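Local atomic coordinates of endolysin (Escherichia coli O157 typing phage 15, PDB entry 7M5I), a protein that probably hydrolyses the beta-1,4 linkages of bacterial peptidoglycan as a phage lysozyme of glycosyl hydrolase family 24, helping to lyse the host cell at the end of infection. Residues M7-R11 and K12-A16; M53-A57 and E58-Q62; A66-E69 and K70-A74; Y96-G99 and I100-Q104. All blocks are in the same frame, centred on the assembly; numbering follows the deposited sequence.

Contact 1: residues M7-R11 and K12-A16; sequences MQLSR and KGLDA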
ATOM      1  N   MET A   7     -12.774  -8.081   5.927  1.00 41.76           N
ATOM      2  CA  MET A   7     -11.512  -8.078   6.712  1.00 38.35           C
ATOM      3  C   MET A   7     -11.066  -6.627   6.996  1.00 37.93           C
ATOM      4  O   MET A   7     -11.467  -5.693   6.221  1.00 35.70           O
ATOM      5  CB  MET A   7     -10.434  -8.813   5.896  1.00 37.66           C
ATOM      6  CG  MET A   7     -10.767 -10.228   5.618  1.00 38.14           C
ATOM      7  SD  MET A   7      -9.445 -11.102   4.891  1.00 37.34           S
ATOM      8  CE  MET A   7      -8.335 -11.351   6.295  1.00 38.68           C
ATOM      9  N   GLN A   8     -10.203  -6.454   8.003  1.00 35.77           N
ATOM     10  CA  GLN A   8      -9.609  -5.168   8.381  1.00 36.68           C
ATOM     11  C   GLN A   8      -8.091  -5.315   8.273  1.00 33.42           C
ATOM     12  O   GLN A   8      -7.570  -6.367   8.441  1.00 29.94           O
ATOM     13  CB  GLN A   8     -10.017  -4.741   9.797  1.00 40.37           C
ATOM     14  CG  GLN A   8     -11.513  -4.890  10.064  1.00 49.52           C
ATOM     15  CD  GLN A   8     -12.043  -3.994  11.156  1.00 57.70           C
ATOM     16  OE1 GLN A   8     -12.655  -4.454  12.117  1.00 59.75           O
ATOM     17  NE2 GLN A   8     -11.814  -2.696  11.013  1.00 63.76           N
ATOM     18  N   LEU A   9      -7.411  -4.218   8.031  1.00 32.26           N
ATOM     19  CA  LEU A   9      -5.935  -4.172   8.130  1.00 32.63           C
ATOM     20  C   LEU A   9      -5.530  -4.446   9.584  1.00 30.41           C
ATOM     21  O   LEU A   9      -6.124  -3.858  10.535  1.00 32.11           O
ATOM     22  CB  LEU A   9      -5.506  -2.786   7.670  1.00 33.62           C
ATOM     23  CG  LEU A   9      -4.029  -2.583   7.466  1.00 30.88           C
ATOM     24  CD1 LEU A   9      -3.457  -3.471   6.388  1.00 28.56           C
ATOM     25  CD2 LEU A   9      -3.841  -1.113   7.051  1.00 31.93           C
ATOM     26  N   SER A  10      -4.586  -5.346   9.814  1.00 29.87           N
ATOM     27  CA  SER A  10      -4.166  -5.679  11.199  1.00 29.14           C
ATOM     28  C   SER A  10      -3.289  -4.543  11.716  1.00 28.94           C
ATOM     29  O   SER A  10      -2.805  -3.777  10.888  1.00 28.09           O
ATOM     30  CB  SER A  10      -3.447  -7.004  11.274  1.00 29.56           C
ATOM     31  OG  SER A  10      -2.155  -6.875  10.760  1.00 27.83           O
ATOM     32  N   ARG A  11      -2.998  -4.554  13.008  1.00 31.26           N
ATOM     33  CA  ARG A  11      -1.998  -3.637  13.607  1.00 33.72           C
ATOM     34  C   ARG A  11      -0.665  -3.833  12.884  1.00 30.33           C
ATOM     35  O   ARG A  11      -0.017  -2.832  12.562  1.00 29.40           O
ATOM     36  CB  ARG A  11      -1.834  -3.937  15.084  1.00 36.85           C
ATOM     37  CG  ARG A  11      -1.021  -2.885  15.827  1.00 42.71           C
ATOM     38  CD  ARG A  11       0.397  -3.337  16.100  1.00 49.57           C
ATOM     39  NE  ARG A  11       0.470  -4.630  16.823  1.00 56.38           N
ATOM     40  CZ  ARG A  11       1.578  -5.381  16.924  1.00 55.65           C
ATOM     41  NH1 ARG A  11       2.713  -4.977  16.369  1.00 56.89           N
ATOM     42  NH2 ARG A  11       1.529  -6.563  17.511  1.00 60.78           N
ATOM     43  N   LYS A  12      -0.260  -5.088  12.699  1.00 28.76           N
ATOM     44  CA  LYS A  12       1.018  -5.388  12.005  1.00 29.42           C
ATOM     45  C   LYS A  12       0.974  -4.880  10.560  1.00 25.47           C
ATOM     46  O   LYS A  12       2.015  -4.369  10.028  1.00 24.60           O
ATOM     47  CB  LYS A  12       1.301  -6.884  12.076  1.00 31.62           C
ATOM     48  CG  LYS A  12       1.745  -7.413  13.424  1.00 35.96           C
ATOM     49  CD  LYS A  12       1.989  -8.913  13.381  1.00 40.40           C
ATOM     50  CE  LYS A  12       2.608  -9.392  14.675  1.00 49.35           C
ATOM     51  NZ  LYS A  12       2.367 -10.831  14.974  1.00 55.48           N
ATOM     52  N   GLY A  13      -0.175  -4.966   9.900  1.00 24.46           N
ATOM     53  CA  GLY A  13      -0.312  -4.472   8.522  1.00 25.10           C
ATOM     54  C   GLY A  13      -0.200  -2.960   8.471  1.00 24.80           C
ATOM     55  O   GLY A  13       0.461  -2.447   7.564  1.00 24.74           O
ATOM     56  N   LEU A  14      -0.791  -2.271   9.452  1.00 25.44           N
ATOM     57  CA  LEU A  14      -0.698  -0.782   9.491  1.00 25.35           C
ATOM     58  C   LEU A  14       0.774  -0.411   9.771  1.00 24.16           C
ATOM     59  O   LEU A  14       1.252   0.500   9.105  1.00 26.50           O
ATOM     60  CB  LEU A  14      -1.634  -0.203  10.542  1.00 26.14           C
ATOM     61  CG  LEU A  14      -1.707   1.331  10.561  1.00 27.77           C
ATOM     62  CD1 LEU A  14      -2.414   1.862   9.356  1.00 30.96           C
ATOM     63  CD2 LEU A  14      -2.376   1.777  11.819  1.00 30.13           C
ATOM     64  N   ASP A  15       1.423  -1.105  10.683  1.00 25.82           N
ATOM     65  CA  ASP A  15       2.860  -0.897  11.030  1.00 26.92           C
ATOM     66  C   ASP A  15       3.697  -1.048   9.754  1.00 23.76           C
ATOM     67  O   ASP A  15       4.608  -0.264   9.544  1.00 23.28           O
ATOM     68  CB  ASP A  15       3.323  -1.905  12.103  1.00 29.31           C
ATOM     69  CG  ASP A  15       2.817  -1.782  13.541  1.00 37.66           C
ATOM     70  OD1 ASP A  15       2.265  -0.727  13.930  1.00 36.90           O
ATOM     71  OD2 ASP A  15       2.974  -2.791  14.264  1.00 47.18           O
ATOM     72  N   ALA A  16       3.413  -2.031   8.893  1.00 23.50           N
ATOM     73  CA  ALA A  16       4.157  -2.260   7.648  1.00 21.72           C
ATOM     74  C   ALA A  16       3.956  -1.085   6.685  1.00 21.86           C
ATOM     75  O   ALA A  16       4.956  -0.571   6.101  1.00 22.57           O
ATOM     76  CB  ALA A  16       3.811  -3.588   7.012  1.00 22.64           C
TER

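Contact 2: residues M53-A57 and E58-Q62; sequences MKITA and EQAEQ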
ATOM      1  N   MET A  53       2.780  23.233   7.260  1.00 28.51           N
ATOM      2  CA  MET A  53       1.945  22.545   8.276  1.00 28.47           C
ATOM      3  C   MET A  53       2.847  21.663   9.142  1.00 27.33           C
ATOM      4  O   MET A  53       3.872  21.134   8.619  1.00 25.35           O
ATOM      5  CB  MET A  53       0.909  21.609   7.633  1.00 29.99           C
ATOM      6  CG  MET A  53      -0.338  22.359   7.192  1.00 34.79           C
ATOM      7  SD  MET A  53      -1.425  21.093   6.387  1.00 38.22           S
ATOM      8  CE  MET A  53      -1.693  20.003   7.791  1.00 37.87           C
ATOM      9  N   LYS A  54       2.460  21.521  10.404  1.00 27.93           N
ATOM     10  CA  LYS A  54       3.112  20.576  11.359  1.00 29.12           C
ATOM     11  C   LYS A  54       2.009  19.808  12.052  1.00 27.20           C
ATOM     12  O   LYS A  54       0.980  20.407  12.426  1.00 28.05           O
ATOM     13  CB  LYS A  54       3.962  21.313  12.382  1.00 36.86           C
ATOM     14  CG  LYS A  54       5.245  21.877  11.793  1.00 47.76           C
ATOM     15  CD  LYS A  54       6.043  22.747  12.750  1.00 58.90           C
ATOM     16  CE  LYS A  54       7.182  23.471  12.043  1.00 67.40           C
ATOM     17  NZ  LYS A  54       7.904  24.358  12.988  1.00 73.06           N
ATOM     18  N   ILE A  55       2.192  18.518  12.203  1.00 23.89           N
ATOM     19  CA  ILE A  55       1.195  17.626  12.808  1.00 24.49           C
ATOM     20  C   ILE A  55       1.902  16.792  13.884  1.00 25.08           C
ATOM     21  O   ILE A  55       3.139  16.719  13.874  1.00 24.71           O
ATOM     22  CB  ILE A  55       0.503  16.730  11.759  1.00 25.14           C
ATOM     23  CG1 ILE A  55       1.461  15.817  10.998  1.00 24.95           C
ATOM     24  CG2 ILE A  55      -0.340  17.593  10.833  1.00 27.07           C
ATOM     25  CD1 ILE A  55       0.704  14.790  10.139  1.00 24.20           C
ATOM     26  N   THR A  56       1.117  16.165  14.746  1.00 24.22           N
ATOM     27  CA  THR A  56       1.639  15.182  15.727  1.00 24.67           C
ATOM     28  C   THR A  56       1.699  13.801  15.115  1.00 23.91           C
ATOM     29  O   THR A  56       1.020  13.542  14.085  1.00 23.55           O
ATOM     30  CB  THR A  56       0.760  15.189  16.988  1.00 26.30           C
ATOM     31  OG1 THR A  56      -0.511  14.656  16.637  1.00 27.29           O
ATOM     32  CG2 THR A  56       0.650  16.529  17.646  1.00 28.17           C
ATOM     33  N   ALA A  57       2.399  12.867  15.761  1.00 22.61           N
ATOM     34  CA  ALA A  57       2.446  11.469  15.325  1.00 22.71           C
ATOM     35  C   ALA A  57       1.014  10.868  15.397  1.00 23.65           C
ATOM     36  O   ALA A  57       0.689  10.027  14.572  1.00 22.93           O
ATOM     37  CB  ALA A  57       3.422  10.688  16.189  1.00 23.48           C
ATOM     38  N   GLU A  58       0.222  11.284  16.363  1.00 24.40           N
ATOM     39  CA  GLU A  58      -1.183  10.775  16.508  1.00 26.95           C
ATOM     40  C   GLU A  58      -2.015  11.215  15.294  1.00 26.86           C
ATOM     41  O   GLU A  58      -2.749  10.371  14.729  1.00 28.94           O
ATOM     42  CB  GLU A  58      -1.840  11.263  17.793  1.00 30.39           C
ATOM     43  CG  GLU A  58      -1.246  10.616  19.023  1.00 36.26           C
ATOM     44  CD  GLU A  58       0.055  11.204  19.578  1.00 37.74           C
ATOM     45  OE1 GLU A  58       0.545  12.284  19.100  1.00 32.37           O
ATOM     46  OE2 GLU A  58       0.570  10.546  20.529  1.00 38.63           O
ATOM     47  N   GLN A  59      -1.878  12.483  14.909  1.00 26.00           N
ATOM     48  CA  GLN A  59      -2.574  13.023  13.723  1.00 26.79           C
ATOM     49  C   GLN A  59      -2.112  12.204  12.516  1.00 25.43           C
ATOM     50  O   GLN A  59      -2.974  11.807  11.682  1.00 26.13           O
ATOM     51  CB  GLN A  59      -2.270  14.493  13.517  1.00 26.64           C
ATOM     52  CG  GLN A  59      -3.064  15.322  14.494  1.00 29.03           C
ATOM     53  CD  GLN A  59      -2.709  16.772  14.500  1.00 30.94           C
ATOM     54  OE1 GLN A  59      -1.567  17.177  14.440  1.00 27.08           O
ATOM     55  NE2 GLN A  59      -3.740  17.591  14.606  1.00 35.77           N
ATOM     56  N   ALA A  60      -0.800  11.966  12.351  1.00 22.66           N
ATOM     57  CA  ALA A  60      -0.279  11.206  11.201  1.00 23.01           C
ATOM     58  C   ALA A  60      -0.950   9.840  11.127  1.00 23.44           C
ATOM     59  O   ALA A  60      -1.327   9.403  10.046  1.00 24.30           O
ATOM     60  CB  ALA A  60       1.234  11.067  11.278  1.00 22.42           C
ATOM     61  N   GLU A  61      -1.097   9.150  12.249  1.00 25.47           N
ATOM     62  CA  GLU A  61      -1.766   7.822  12.220  1.00 26.39           C
ATOM     63  C   GLU A  61      -3.244   7.975  11.809  1.00 25.88           C
ATOM     64  O   GLU A  61      -3.708   7.138  10.954  1.00 26.57           O
ATOM     65  CB  GLU A  61      -1.681   7.132  13.590  1.00 28.57           C
ATOM     66  CG  GLU A  61      -2.223   5.722  13.540  1.00 30.91           C
ATOM     67  CD  GLU A  61      -2.125   5.083  14.907  1.00 37.44           C
ATOM     68  OE1 GLU A  61      -2.947   5.384  15.736  1.00 40.62           O
ATOM     69  OE2 GLU A  61      -1.184   4.356  15.139  1.00 33.88           O
ATOM     70  N   GLN A  62      -3.912   8.982  12.368  1.00 26.00           N
ATOM     71  CA  GLN A  62      -5.346   9.263  12.040  1.00 29.11           C
ATOM     72  C   GLN A  62      -5.490   9.436  10.522  1.00 28.46           C
ATOM     73  O   GLN A  62      -6.441   8.842   9.915  1.00 28.33           O
ATOM     74  CB  GLN A  62      -5.847  10.431  12.892  1.00 34.60           C
ATOM     75  CG  GLN A  62      -7.165  11.056  12.443  1.00 42.62           C
ATOM     76  CD  GLN A  62      -7.481  12.363  13.166  1.00 54.58           C
ATOM     77  OE1 GLN A  62      -6.990  12.622  14.282  1.00 58.42           O
ATOM     78  NE2 GLN A  62      -8.324  13.211  12.556  1.00 56.35           N
TER

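Contact 3: residues A66-E69 and K70-A74; sequences ADVE and KFVAA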
ATOM      1  N   ALA A  66      -7.462   7.030   7.655  1.00 32.32           N
ATOM      2  CA  ALA A  66      -8.544   7.578   6.805  1.00 34.00           C
ATOM      3  C   ALA A  66      -8.165   7.296   5.339  1.00 35.18           C
ATOM      4  O   ALA A  66      -9.058   6.881   4.588  1.00 40.43           O
ATOM      5  CB  ALA A  66      -8.727   9.045   7.045  1.00 35.07           C
ATOM      6  N   ASP A  67      -6.890   7.493   4.977  1.00 34.51           N
ATOM      7  CA  ASP A  67      -6.323   7.304   3.618  1.00 37.07           C
ATOM      8  C   ASP A  67      -6.555   5.836   3.173  1.00 36.36           C
ATOM      9  O   ASP A  67      -6.859   5.617   1.960  1.00 36.61           O
ATOM     10  CB  ASP A  67      -4.810   7.513   3.565  1.00 39.50           C
ATOM     11  CG  ASP A  67      -4.242   8.931   3.641  1.00 43.66           C
ATOM     12  OD1 ASP A  67      -5.043   9.872   3.362  1.00 37.68           O
ATOM     13  OD2 ASP A  67      -2.953   9.066   4.051  1.00 39.99           O
ATOM     14  N   VAL A  68      -6.322   4.853   4.054  1.00 32.10           N
ATOM     15  CA  VAL A  68      -6.202   3.425   3.606  1.00 32.63           C
ATOM     16  C   VAL A  68      -7.611   2.826   3.478  1.00 31.79           C
ATOM     17  O   VAL A  68      -7.733   1.793   2.869  1.00 32.67           O
ATOM     18  CB  VAL A  68      -5.372   2.473   4.483  1.00 32.56           C
ATOM     19  CG1 VAL A  68      -3.932   2.902   4.587  1.00 36.57           C
ATOM     20  CG2 VAL A  68      -5.955   2.271   5.834  1.00 31.15           C
ATOM     21  N   GLU A  69      -8.637   3.454   4.024  1.00 33.48           N
ATOM     22  CA  GLU A  69     -10.002   2.880   4.172  1.00 37.24           C
ATOM     23  C   GLU A  69     -10.534   2.401   2.814  1.00 36.72           C
ATOM     24  O   GLU A  69     -11.030   1.251   2.735  1.00 32.24           O
ATOM     25  CB  GLU A  69     -10.899   3.887   4.880  1.00 41.97           C
ATOM     26  CG  GLU A  69     -12.073   3.272   5.585  1.00 48.96           C
ATOM     27  CD  GLU A  69     -13.048   4.326   6.115  1.00 55.88           C
ATOM     28  OE1 GLU A  69     -12.620   5.505   6.305  1.00 58.61           O
ATOM     29  OE2 GLU A  69     -14.238   3.986   6.270  1.00 62.15           O
ATOM     30  N   LYS A  70     -10.415   3.212   1.765  1.00 37.99           N
ATOM     31  CA  LYS A  70     -11.006   2.851   0.449  1.00 39.92           C
ATOM     32  C   LYS A  70     -10.214   1.697  -0.157  1.00 34.77           C
ATOM     33  O   LYS A  70     -10.790   0.987  -1.021  1.00 36.70           O
ATOM     34  CB  LYS A  70     -11.114   4.068  -0.475  1.00 42.41           C
ATOM     35  CG  LYS A  70      -9.783   4.645  -0.937  1.00 46.88           C
ATOM     36  CD  LYS A  70      -9.927   5.847  -1.905  1.00 54.26           C
ATOM     37  CE  LYS A  70      -8.768   5.854  -2.878  1.00 57.84           C
ATOM     38  NZ  LYS A  70      -8.749   7.020  -3.791  1.00 65.79           N
ATOM     39  N   PHE A  71      -8.950   1.514   0.202  1.00 31.79           N
ATOM     40  CA  PHE A  71      -8.067   0.439  -0.300  1.00 30.07           C
ATOM     41  C   PHE A  71      -8.388  -0.887   0.378  1.00 29.62           C
ATOM     42  O   PHE A  71      -8.434  -1.927  -0.340  1.00 31.11           O
ATOM     43  CB  PHE A  71      -6.580   0.816  -0.180  1.00 29.50           C
ATOM     44  CG  PHE A  71      -6.244   2.044  -1.007  1.00 33.18           C
ATOM     45  CD1 PHE A  71      -6.425   3.310  -0.479  1.00 37.10           C
ATOM     46  CD2 PHE A  71      -5.828   1.949  -2.319  1.00 34.33           C
ATOM     47  CE1 PHE A  71      -6.100   4.447  -1.215  1.00 37.60           C
ATOM     48  CE2 PHE A  71      -5.501   3.073  -3.051  1.00 37.43           C
ATOM     49  CZ  PHE A  71      -5.646   4.325  -2.499  1.00 36.31           C
ATOM     50  N   VAL A  72      -8.624  -0.855   1.671  1.00 28.01           N
ATOM     51  CA  VAL A  72      -9.174  -2.009   2.428  1.00 30.42           C
ATOM     52  C   VAL A  72     -10.506  -2.440   1.763  1.00 32.52           C
ATOM     53  O   VAL A  72     -10.689  -3.677   1.478  1.00 33.54           O
ATOM     54  CB  VAL A  72      -9.363  -1.628   3.909  1.00 30.34           C
ATOM     55  CG1 VAL A  72     -10.098  -2.706   4.672  1.00 32.93           C
ATOM     56  CG2 VAL A  72      -8.014  -1.310   4.573  1.00 31.00           C
ATOM     57  N   ALA A  73     -11.398  -1.489   1.489  1.00 33.61           N
ATOM     58  CA  ALA A  73     -12.721  -1.788   0.896  1.00 35.75           C
ATOM     59  C   ALA A  73     -12.495  -2.481  -0.454  1.00 35.94           C
ATOM     60  O   ALA A  73     -13.149  -3.501  -0.741  1.00 36.29           O
ATOM     61  CB  ALA A  73     -13.586  -0.546   0.772  1.00 36.78           C
ATOM     62  N   ALA A  74     -11.622  -1.929  -1.281  1.00 34.37           N
ATOM     63  CA  ALA A  74     -11.398  -2.431  -2.648  1.00 36.18           C
ATOM     64  C   ALA A  74     -10.808  -3.846  -2.588  1.00 34.56           C
ATOM     65  O   ALA A  74     -11.149  -4.690  -3.463  1.00 35.64           O
ATOM     66  CB  ALA A  74     -10.490  -1.489  -3.426  1.00 34.89           C
TER
HETATM   67  O   HOH W   1     -10.235   6.127   2.237  1.00 39.55           O

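Contact 4: residues Y96-G99 and I100-Q104; sequences YNIG and ITAMQ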
ATOM      1  N   TYR A  96      -2.425  -0.035  -1.921  1.00 28.30           N
ATOM      2  CA  TYR A  96      -2.270   1.341  -1.419  1.00 28.64           C
ATOM      3  C   TYR A  96      -1.209   2.093  -2.232  1.00 31.52           C
ATOM      4  O   TYR A  96      -1.282   3.339  -2.388  1.00 30.70           O
ATOM      5  CB  TYR A  96      -1.909   1.313   0.062  1.00 28.94           C
ATOM      6  CG  TYR A  96      -1.948   2.694   0.664  1.00 32.38           C
ATOM      7  CD1 TYR A  96      -3.132   3.416   0.593  1.00 35.40           C
ATOM      8  CD2 TYR A  96      -0.856   3.287   1.263  1.00 33.81           C
ATOM      9  CE1 TYR A  96      -3.230   4.688   1.126  1.00 41.66           C
ATOM     10  CE2 TYR A  96      -0.930   4.559   1.808  1.00 33.58           C
ATOM     11  CZ  TYR A  96      -2.124   5.262   1.747  1.00 39.11           C
ATOM     12  OH  TYR A  96      -2.278   6.558   2.160  1.00 38.03           O
ATOM     13  N   ASN A  97      -0.243   1.368  -2.779  1.00 29.11           N
ATOM     14  CA  ASN A  97       0.861   1.942  -3.586  1.00 31.04           C
ATOM     15  C   ASN A  97       0.479   1.958  -5.059  1.00 32.20           C
ATOM     16  O   ASN A  97       0.673   2.996  -5.737  1.00 31.31           O
ATOM     17  CB  ASN A  97       2.142   1.171  -3.261  1.00 30.66           C
ATOM     18  CG  ASN A  97       3.335   1.601  -4.084  1.00 34.27           C
ATOM     19  OD1 ASN A  97       3.885   0.819  -4.826  1.00 33.75           O
ATOM     20  ND2 ASN A  97       3.647   2.893  -4.041  1.00 36.07           N
ATOM     21  N   ILE A  98      -0.055   0.884  -5.618  1.00 29.33           N
ATOM     22  CA  ILE A  98      -0.266   0.819  -7.087  1.00 31.67           C
ATOM     23  C   ILE A  98      -1.642   1.396  -7.483  1.00 30.69           C
ATOM     24  O   ILE A  98      -1.801   1.750  -8.661  1.00 32.60           O
ATOM     25  CB  ILE A  98      -0.043  -0.579  -7.671  1.00 31.28           C
ATOM     26  CG1 ILE A  98      -1.159  -1.558  -7.267  1.00 30.84           C
ATOM     27  CG2 ILE A  98       1.343  -1.075  -7.328  1.00 33.93           C
ATOM     28  CD1 ILE A  98      -1.070  -2.873  -7.930  1.00 32.19           C
ATOM     29  N   GLY A  99      -2.559   1.500  -6.541  1.00 31.75           N
ATOM     30  CA  GLY A  99      -3.928   1.993  -6.729  1.00 33.65           C
ATOM     31  C   GLY A  99      -4.924   0.865  -6.999  1.00 33.96           C
ATOM     32  O   GLY A  99      -4.521  -0.250  -7.411  1.00 33.37           O
ATOM     33  N   ILE A 100      -6.180   1.231  -6.923  1.00 36.24           N
ATOM     34  CA  ILE A 100      -7.331   0.291  -6.950  1.00 37.02           C
ATOM     35  C   ILE A 100      -7.434  -0.341  -8.333  1.00 39.00           C
ATOM     36  O   ILE A 100      -7.505  -1.571  -8.409  1.00 36.79           O
ATOM     37  CB  ILE A 100      -8.607   1.011  -6.485  1.00 39.36           C
ATOM     38  CG1 ILE A 100      -8.515   1.370  -4.997  1.00 37.47           C
ATOM     39  CG2 ILE A 100      -9.817   0.128  -6.781  1.00 39.94           C
ATOM     40  CD1 ILE A 100      -9.689   2.149  -4.469  1.00 42.03           C
ATOM     41  N   THR A 101      -7.509   0.458  -9.409  1.00 39.55           N
ATOM     42  CA  THR A 101      -7.669  -0.078 -10.778  1.00 43.89           C
ATOM     43  C   THR A 101      -6.551  -1.061 -11.123  1.00 40.96           C
ATOM     44  O   THR A 101      -6.877  -2.134 -11.705  1.00 41.21           O
ATOM     45  CB  THR A 101      -7.790   1.013 -11.844  1.00 44.19           C
ATOM     46  OG1 THR A 101      -9.033   1.640 -11.568  1.00 48.13           O
ATOM     47  CG2 THR A 101      -7.796   0.425 -13.233  1.00 48.26           C
ATOM     48  N   ALA A 102      -5.305  -0.763 -10.738  1.00 38.16           N
ATOM     49  CA  ALA A 102      -4.158  -1.614 -11.112  1.00 36.06           C
ATOM     50  C   ALA A 102      -4.331  -2.968 -10.407  1.00 35.12           C
ATOM     51  O   ALA A 102      -4.058  -4.001 -11.029  1.00 34.14           O
ATOM     52  CB  ALA A 102      -2.882  -0.936 -10.667  1.00 34.47           C
ATOM     53  N   MET A 103      -4.686  -2.928  -9.125  1.00 34.49           N
ATOM     54  CA  MET A 103      -4.904  -4.179  -8.337  1.00 33.75           C
ATOM     55  C   MET A 103      -6.048  -4.964  -8.977  1.00 35.38           C
ATOM     56  O   MET A 103      -5.914  -6.189  -9.156  1.00 36.14           O
ATOM     57  CB  MET A 103      -5.218  -3.851  -6.881  1.00 32.59           C
ATOM     58  CG  MET A 103      -5.604  -5.067  -6.038  1.00 31.76           C
ATOM     59  SD  MET A 103      -7.341  -5.555  -6.171  1.00 36.20           S
ATOM     60  CE  MET A 103      -8.150  -4.191  -5.366  1.00 34.11           C
ATOM     61  N   GLN A 104      -7.152  -4.303  -9.304  1.00 38.67           N
ATOM     62  CA  GLN A 104      -8.383  -5.009  -9.784  1.00 41.86           C
ATOM     63  C   GLN A 104      -8.090  -5.825 -11.043  1.00 43.60           C
ATOM     64  O   GLN A 104      -8.653  -6.913 -11.206  1.00 43.57           O
ATOM     65  CB  GLN A 104      -9.523  -4.034 -10.016  1.00 44.88           C
ATOM     66  CG  GLN A 104     -10.111  -3.524  -8.719  1.00 46.69           C
ATOM     67  CD  GLN A 104     -11.072  -2.399  -8.971  1.00 50.45           C
ATOM     68  OE1 GLN A 104     -11.068  -1.795 -10.048  1.00 51.53           O
ATOM     69  NE2 GLN A 104     -11.875  -2.106  -7.952  1.00 50.72           N
TER
HETATM   70  O   HOH W   2      -4.395   2.024 -10.203  1.00 35.06           O

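Contact 1: residues M7-R11 and K12-A16
Ser10 and Gly13 meet in the N-cap of helix 11-21, and Leu9 and Leu14 add the hydrophobic staple that often goes with it. The amides of a first helical turn have no carbonyl of a preceding turn to donate to, and here one of them is taken by a side chain: Gly13 N donates to Ser10 OG over 2.9 Å. The serine torsion makes this possible, because OG lies between the backbone N and the carbonyl carbon (chi1 75°) and is turned onto the helix end. The same oxygen is hydrogen-bonded to Asp89 OD2 of helix 85-98, which ties the cap to the body of the protein. Ser10 O accepts from Leu14 N at 2.9 Å, and Arg11 O from Asp15 N, so regular i to i+4 bonding starts at once. In the staple, Leu9 CD2 rests 4.0 Å from Leu14 CD1, the two side chains crossing at about a right angle, while Leu9 CD1 lies over Gly13. Arg11, the first residue of the helix, folds over the following turn through a double bend, until NH1 makes a salt bridge with Asp15 OD2 at 3.0 Å. The N-H points almost straight at the end of the C-O bond, with the oxygen slightly out of the guanidinium plane and the two planes 52° apart. Lys12 CG lies over one guanidinium face, toward its rim, 3.9 Å from Arg11 NH1.

Contact 2: residues M53-A57 and E58-Q62
Thr56 and Gln59 cap the start of helix 57-78 reciprocally, as a capping box, with Glu58 alongside. Glu58 comes first; its chain bends at chi2 (82°) and brings OE1 back to 3.6 Å from Thr56 OG1. The carboxylate therefore sits beside the amino end of the helix, where a negative charge would probably be favoured by the helix dipole. Gln59 follows and uses both its backbone and its side chain. Its N donates to Thr56 OG1 at 3.1 Å. In return its OE1 accepts from Thr56 N at 2.9 Å, in the plane of the amide and on a lone pair, with a nearly straight N-H...O angle of 163°. The glutamine reaches this point because CG stands anti to its own carbonyl carbon (chi1 -77°) and the chain runs on extended, which also sets OE1 close against Ile55 CA. Ala60 continues the turn: its N donates to Thr56 O, and its methyl carbon CB meets Ile55 CD1 at 3.9 Å, an apolar contact at the positions of a hydrophobic staple. Glu61 then closes the next regular turn with a bond from its N to Ala57 O, while its carboxylate forms a salt bridge with Lys18 of helix 11-21. Around this helix start, Ile55 also packs on Ile37 of strand 35-38 and shares a backbone hydrogen bond with Leu25, and Ala60 is covered by Leu23 and Tyr39, so the cap joins the helix to the small beta-rich region.

Contact 3: residues A66-E69 and K70-A74
Phe71 turns a ring edge toward the backbone of Asp67 and Val68 where helix 57-78 kinks. With CG anti to the carbonyl carbon (chi1 -62°), the ring lies back along the preceding turn. Its CD1 comes 3.4 Å from Asp67 O, and both Asp67 O and Val68 O lie near the ring plane at that edge, where the partly positive ring hydrogens are. On another side of the helix, Val72 CG2 comes 3.6 Å from Val68 O and 4.3 Å from Val68 CG2. Lys70 adopts a different torsion, its CG between the backbone N and the carbonyl carbon (chi1 67°), which turns CG back toward the preceding turn, nearest to Asp67 O. Its own amide does not reach the turn before. Instead, a water accepts from Lys70 N at 3.0 Å and donates to Ala66 O at 2.7 Å, replacing the direct i to i+4 bond. Val68 O makes up part of the irregularity by accepting twice: Val72 N donates at 3.0 Å nearly straight on, whereas Phe71 N comes from above the carbonyl plane at 2.9 Å, an i to i+3 bond. Nearby, Asp67 OD2 is hydrogen-bonded to Thr41 OG1, and Tyr96 meets the Phe71 ring edge-to-face. A water-inserted bend of this kind is a recognised way of curving a helix; helix 57-78 probably corresponds to the long helix linking the two lobes in T4 lysozyme and related enzymes.

Contact 4: residues Y96-G99 and I100-Q104
Ile98 closes tightly over Ala102, packing the last turn of helix 85-98 against the short helix 100-104. Its CG1 lies between the backbone N and the carbonyl carbon (chi1 71°), which directs CD1 across to the next helix, 3.8 Å from Ala102 CB and 4.4 Å from Met103 CB. The alanine methyl is also pressed to 3.5 Å from Ile98 O. Gly99 makes so sharp a change of direction possible: with a positive phi of 93° it ends one helix and serves as N-cap of the next, and its carbonyl O accepts from Met103 N at 3.2 Å. The other side of the junction is looser and wetter. There a water donates to Ile98 O at 3.0 Å and accepts from Ala102 N at 3.0 Å, bridging the two helices where no direct bond joins this carbonyl and amide. Thr101, exposed to solvent, adds almost nothing to the contact. Beyond the junction, Ile100 leans on Ala74 of helix 57-78, while Met103 packs on Phe108 and Ile109 of helix 107-113; Trp127 covers Ile98 and Ala102, and Arg146 of helix 140-155 lies against Ile98.

Together the four contacts illustrate how helices begin, bend and change direction. Contacts 1, 3 and 4 are mainly surface contacts, whereas contact 2 is partly buried. Contacts 2 and 3 share helix 57-78, the first at its start and the second at its kink. The two side-chain N-caps differ: contact 1 anchors its serine to another helix and has a salt bridge within its own stretch, while contact 2 completes its box with a neutral glutamine and sends its salt bridge out to helix 11-21. In contacts 3 and 4 waters stand in for missing backbone bonds. Leu9 of contact 1 touches Val68 of contact 3, and Phe71 of contact 3 meets Tyr96 of contact 4, placing contact 3 between them.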